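Local coordinates for quinonprotein alcohol dehydrogenase-like protein (Bacteroides thetaiotaomicron VPI-5482, PDB 4R5O) that is of unknown function but binds calcium ions and joins an immunoglobulin-like beta-sandwich domain to a seven-bladed beta-propeller, at residues A[248-253]-A[305-310]; A[226-231]-A[237-242]. All coordinates share one frame; numbering follows the deposited sequence.

Contact 1 (A[248-253]-A[305-310]). With CA (calcium ion), chain K.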
# COMPACT_ATOMS: atom_id res chain seq x y z
N VAL A 248 10.94 5.59 -24.28
CA VAL A 248 11.11 4.53 -23.28
C VAL A 248 12.59 4.17 -23.30
O VAL A 248 13.17 4.06 -24.38
CB VAL A 248 10.18 3.29 -23.49
CG1 VAL A 248 10.61 2.10 -22.64
CG2 VAL A 248 8.73 3.62 -23.22
N LYS A 249 13.20 4.07 -22.12
CA LYS A 249 14.61 3.72 -22.00
C LYS A 249 14.76 2.47 -21.17
O LYS A 249 13.96 2.24 -20.27
CB LYS A 249 15.39 4.87 -21.38
CG LYS A 249 15.37 6.09 -22.29
CD LYS A 249 16.06 7.28 -21.69
CE LYS A 249 15.67 8.53 -22.42
NZ LYS A 249 14.25 8.87 -22.13
N TYR A 250 15.73 1.63 -21.50
CA TYR A 250 15.94 0.45 -20.68
C TYR A 250 17.43 0.37 -20.28
O TYR A 250 18.31 0.93 -20.95
CB TYR A 250 15.45 -0.85 -21.32
CG TYR A 250 16.14 -1.29 -22.60
CD1 TYR A 250 17.28 -2.08 -22.55
CD2 TYR A 250 15.58 -1.01 -23.84
CE1 TYR A 250 17.89 -2.54 -23.72
CE2 TYR A 250 16.18 -1.46 -25.01
CZ TYR A 250 17.33 -2.24 -24.95
OH TYR A 250 17.95 -2.67 -26.10
N TYR A 251 17.66 -0.27 -19.14
CA TYR A 251 18.94 -0.53 -18.49
C TYR A 251 19.08 -2.03 -18.29
O TYR A 251 18.08 -2.75 -18.34
CB TYR A 251 19.02 0.26 -17.15
CG TYR A 251 18.80 1.75 -17.28
CD1 TYR A 251 17.52 2.28 -17.42
CD2 TYR A 251 19.88 2.65 -17.18
CE1 TYR A 251 17.32 3.65 -17.59
CE2 TYR A 251 19.68 4.03 -17.29
CZ TYR A 251 18.40 4.52 -17.49
OH TYR A 251 18.17 5.88 -17.63
N ASP A 252 20.30 -2.52 -18.08
CA ASP A 252 20.53 -3.94 -17.86
C ASP A 252 20.47 -4.21 -16.35
O ASP A 252 21.15 -3.50 -15.60
CB ASP A 252 21.87 -4.36 -18.47
CG ASP A 252 22.15 -5.83 -18.39
OD1 ASP A 252 21.58 -6.58 -19.22
OD2 ASP A 252 22.96 -6.24 -17.53
N VAL A 253 19.66 -5.19 -15.92
CA VAL A 253 19.48 -5.53 -14.49
C VAL A 253 20.84 -5.90 -13.88
O VAL A 253 21.18 -5.38 -12.82
CB VAL A 253 18.42 -6.65 -14.30
CG1 VAL A 253 18.43 -7.25 -12.89
CG2 VAL A 253 17.01 -6.15 -14.66
N ASN A 305 9.85 -10.19 -26.35
CA ASN A 305 11.06 -10.69 -25.68
C ASN A 305 12.36 -10.18 -26.35
O ASN A 305 13.36 -9.96 -25.66
CB ASN A 305 11.08 -12.24 -25.67
CG ASN A 305 9.93 -12.93 -24.94
OD1 ASN A 305 8.97 -12.31 -24.43
ND2 ASN A 305 10.01 -14.27 -24.88
N ASP A 306 12.35 -10.02 -27.67
CA ASP A 306 13.55 -9.58 -28.38
C ASP A 306 13.57 -8.04 -28.52
O ASP A 306 14.42 -7.48 -29.21
CB ASP A 306 13.64 -10.27 -29.76
CG ASP A 306 12.51 -10.00 -30.74
OD1 ASP A 306 11.51 -9.32 -30.35
OD2 ASP A 306 12.62 -10.44 -31.91
N PHE A 307 12.60 -7.37 -27.85
CA PHE A 307 12.39 -5.93 -27.73
C PHE A 307 12.02 -5.30 -29.11
O PHE A 307 12.18 -4.07 -29.32
CB PHE A 307 13.61 -5.23 -27.09
CG PHE A 307 13.63 -5.34 -25.57
CD1 PHE A 307 13.32 -6.55 -24.93
CD2 PHE A 307 14.03 -4.27 -24.79
CE1 PHE A 307 13.32 -6.64 -23.54
CE2 PHE A 307 14.06 -4.38 -23.39
CZ PHE A 307 13.70 -5.55 -22.78
N THR A 308 11.40 -6.12 -30.00
CA THR A 308 10.79 -5.63 -31.23
C THR A 308 9.40 -5.12 -30.80
O THR A 308 8.86 -5.56 -29.78
CB THR A 308 10.78 -6.65 -32.39
OG1 THR A 308 10.05 -7.81 -31.99
CG2 THR A 308 12.16 -7.04 -32.86
N LEU A 309 8.83 -4.19 -31.56
CA LEU A 309 7.58 -3.55 -31.20
C LEU A 309 6.47 -3.78 -32.21
O LEU A 309 6.66 -3.61 -33.43
CB LEU A 309 7.82 -2.03 -31.10
CG LEU A 309 9.00 -1.54 -30.22
CD1 LEU A 309 9.16 -0.03 -30.31
CD2 LEU A 309 8.84 -1.98 -28.76
N GLU A 310 5.28 -4.04 -31.67
CA GLU A 310 4.01 -4.15 -32.40
C GLU A 310 3.13 -3.04 -31.88
O GLU A 310 3.04 -2.87 -30.66
CB GLU A 310 3.38 -5.55 -32.27
CG GLU A 310 2.08 -5.78 -33.04
CD GLU A 310 1.58 -7.21 -33.01
OE1 GLU A 310 2.39 -8.12 -33.34
OE2 GLU A 310 0.38 -7.42 -32.73
CA CA K . 21.43 -9.07 -19.35
O HOH W 1 23.40 -8.78 -18.19
O HOH W 2 19.21 -9.49 -21.09
O HOH W 3 23.28 -8.21 -20.91
O HOH W 4 20.25 -9.85 -16.95
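Phe307 turns an edge of its ring onto the face of Tyr250, bridging two neighbouring propeller blades at the surface. The turn between strands 297-303 and 309-314 carries the phenylalanine. Ahead of it, Asp306 folds back in an Asx turn: its OD1 accepts Thr308 N at 3.2 Å and Thr308 OG1 at 2.7 Å, both from the same face of the carboxylate. Between them Phe307 takes a positive phi of 66°. Its CE2 stands over the centre of the Tyr250 ring while CD2 lies 3.5 Å from Tyr250 CE2; the rings form a T-shaped pair with centroids 4.8 Å apart and planes at 73°. Tyr250 offers this face because its CG sits between the backbone N and the carbonyl carbon (chi1 64°). Leu270 and Lys235 also touch both side chains. Farther on, Leu309 begins the outer strand and packs on Ile272. With an alanine in place of Tyr250, the Phe307 edge would probably lose its aromatic face and a gap would open between the blades. Two residues along from Tyr250, Asp252 OD1 binds a calcium ion at 2.5 Å, and its OD2 accepts a hydrogen bond from a calcium-bound water. That carboxylate also caps the helix starting at Val253. Between 248-253 and 305-310 the contact is one aromatic pair, so the blades meet here through packing rather than polar bonds, with the calcium held by the 248-253 side.

Contact 2 (A[226-231]-A[237-242])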
# COMPACT_ATOMS: atom_id res chain seq x y z
N PHE A 226 12.21 7.27 -12.65
CA PHE A 226 11.43 6.25 -13.35
C PHE A 226 10.04 6.33 -12.74
O PHE A 226 9.80 5.70 -11.71
CB PHE A 226 12.03 4.82 -13.31
CG PHE A 226 13.46 4.52 -13.70
CD1 PHE A 226 14.23 5.48 -14.36
CD2 PHE A 226 14.03 3.27 -13.45
CE1 PHE A 226 15.57 5.22 -14.69
CE2 PHE A 226 15.35 2.99 -13.84
CZ PHE A 226 16.12 3.98 -14.42
N TYR A 227 9.15 7.14 -13.33
CA TYR A 227 7.77 7.30 -12.83
C TYR A 227 7.10 5.96 -12.85
O TYR A 227 6.34 5.66 -11.95
CB TYR A 227 6.99 8.35 -13.63
CG TYR A 227 7.62 9.72 -13.52
CD1 TYR A 227 7.55 10.44 -12.32
CD2 TYR A 227 8.33 10.28 -14.58
CE1 TYR A 227 8.17 11.68 -12.19
CE2 TYR A 227 8.94 11.52 -14.46
CZ TYR A 227 8.84 12.23 -13.27
OH TYR A 227 9.45 13.45 -13.13
N ASN A 228 7.45 5.13 -13.84
CA ASN A 228 7.00 3.76 -14.02
C ASN A 228 8.11 2.96 -14.62
O ASN A 228 8.86 3.48 -15.44
CB ASN A 228 5.75 3.67 -14.90
CG ASN A 228 4.59 4.44 -14.38
OD1 ASN A 228 3.88 4.00 -13.48
ND2 ASN A 228 4.48 5.66 -14.86
N SER A 229 8.22 1.71 -14.20
CA SER A 229 9.24 0.77 -14.66
C SER A 229 8.73 -0.67 -14.52
O SER A 229 7.66 -0.89 -13.95
CB SER A 229 10.54 0.97 -13.88
OG SER A 229 10.35 0.87 -12.48
N ILE A 230 9.47 -1.63 -15.10
CA ILE A 230 9.16 -3.06 -15.08
C ILE A 230 10.43 -3.82 -15.39
O ILE A 230 11.32 -3.28 -16.06
CB ILE A 230 8.00 -3.42 -16.07
CG1 ILE A 230 7.32 -4.77 -15.69
CG2 ILE A 230 8.44 -3.35 -17.55
CD1 ILE A 230 6.06 -5.14 -16.40
N ILE A 231 10.52 -5.07 -14.90
CA ILE A 231 11.62 -5.96 -15.24
C ILE A 231 11.12 -6.83 -16.38
O ILE A 231 10.03 -7.40 -16.29
CB ILE A 231 12.18 -6.80 -14.04
CG1 ILE A 231 12.48 -5.94 -12.80
CG2 ILE A 231 13.38 -7.65 -14.46
CD1 ILE A 231 13.41 -4.80 -12.95
N LEU A 237 12.74 -1.58 -17.97
CA LEU A 237 12.07 -0.63 -18.89
C LEU A 237 11.62 0.56 -18.09
O LEU A 237 11.06 0.35 -17.03
CB LEU A 237 10.89 -1.31 -19.60
CG LEU A 237 11.28 -2.41 -20.57
CD1 LEU A 237 10.09 -3.29 -20.91
CD2 LEU A 237 11.89 -1.82 -21.81
N SER A 238 11.88 1.80 -18.54
CA SER A 238 11.45 2.95 -17.75
C SER A 238 10.66 4.01 -18.58
O SER A 238 10.90 4.22 -19.77
CB SER A 238 12.64 3.63 -17.10
OG SER A 238 13.47 4.25 -18.07
N ASN A 239 9.71 4.65 -17.88
CA ASN A 239 8.93 5.82 -18.22
C ASN A 239 9.46 6.94 -17.35
O ASN A 239 9.28 6.86 -16.13
CB ASN A 239 7.43 5.57 -18.04
CG ASN A 239 6.59 6.83 -18.01
OD1 ASN A 239 5.83 7.03 -17.08
ND2 ASN A 239 6.81 7.75 -18.94
N ASP A 240 10.18 7.91 -17.94
CA ASP A 240 10.85 8.95 -17.19
C ASP A 240 10.29 10.34 -17.53
O ASP A 240 10.98 11.33 -17.28
CB ASP A 240 12.36 8.90 -17.47
CG ASP A 240 12.81 8.93 -18.93
OD1 ASP A 240 12.08 9.49 -19.78
OD2 ASP A 240 13.93 8.45 -19.22
N THR A 241 9.05 10.41 -18.02
CA THR A 241 8.46 11.69 -18.39
C THR A 241 7.01 11.82 -17.90
O THR A 241 6.29 10.82 -17.83
CB THR A 241 8.53 11.86 -19.89
OG1 THR A 241 8.14 13.18 -20.20
CG2 THR A 241 7.68 10.85 -20.66
N TYR A 242 6.59 13.06 -17.58
CA TYR A 242 5.22 13.36 -17.16
C TYR A 242 4.62 14.45 -18.04
O TYR A 242 3.47 14.84 -17.81
CB TYR A 242 5.16 13.78 -15.67
CG TYR A 242 5.89 15.07 -15.34
CD1 TYR A 242 5.26 16.30 -15.44
CD2 TYR A 242 7.21 15.05 -14.91
CE1 TYR A 242 5.93 17.49 -15.17
CE2 TYR A 242 7.90 16.23 -14.61
CZ TYR A 242 7.25 17.45 -14.75
OH TYR A 242 7.95 18.60 -14.45
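The beta hairpin of strands 228-232 and 235-239 opens one blade of the propeller, and a classic beta bulge marks its end away from the turn. There Tyr227 and Asn228 both face Asn239, whose O receives weak hydrogen bonds from the two backbone N atoms. Beyond the bulge the pairing is regular: Asn239 N reaches Asn228 O at 2.8 Å, and Leu237 N reaches Ile230 O at 2.9 Å, with Ile230 N returning a bond to Leu237 O. The amides of Asn228 and Asn239 lie side by side, their planes only 12° apart. Asn228 ND2 gives a hydrogen bond of 2.9 Å (161° at the hydrogen) to a lone pair of Asn239 OD1, in the carbonyl plane. Asn239 reaches its partner with CG anti to the backbone N (chi1 164°). Thr328 OG1 shares Asn228 ND2, and Ile278 N also bonds to Asn239 OD1. On this same face Ile230 CG2 rests 3.7 Å from Leu237 CD1. In the four-stranded antiparallel blade of a propeller such a hairpin joins the first two strands, and here strand 246-252 follows on the far side of 235-239. The other face carries Ser229 and Ser238. Ser238 CB sits over the Phe226 ring, 3.6 Å from Phe226 CG, as a CH-pi contact, while its OG bonds to Lys249 O. At the bulge the Tyr227 ring sets its edge against the peptide linking Asp240 to Thr241. Farther out Tyr227 CZ meets Tyr242 CD2 at 3.6 Å, the Tyr242 ring being approached in its plane; His324 ND1 holds Tyr227 OH.

Both contacts share one blade, whose strands 235-239 and 246-252 are neighbours, and their centres lie about 12 Å apart. Contact 2 is partly buried and holds two strands of that blade together, through backbone bonds, paired amides and small apolar contacts. Contact 1 lies at the surface and joins the blade's third strand to a turn of the next blade, through a single pair of rings. The two are tied directly: Lys249 O bonds Ser238 N, probably, at 2.7 Å; Lys249 NZ forms a salt bridge with Asp240 OD2; and the ring of Tyr251 packs on Phe226. Contact 1 has a metal site beside it, whereas contact 2 relies on hydrogen bonds between strands.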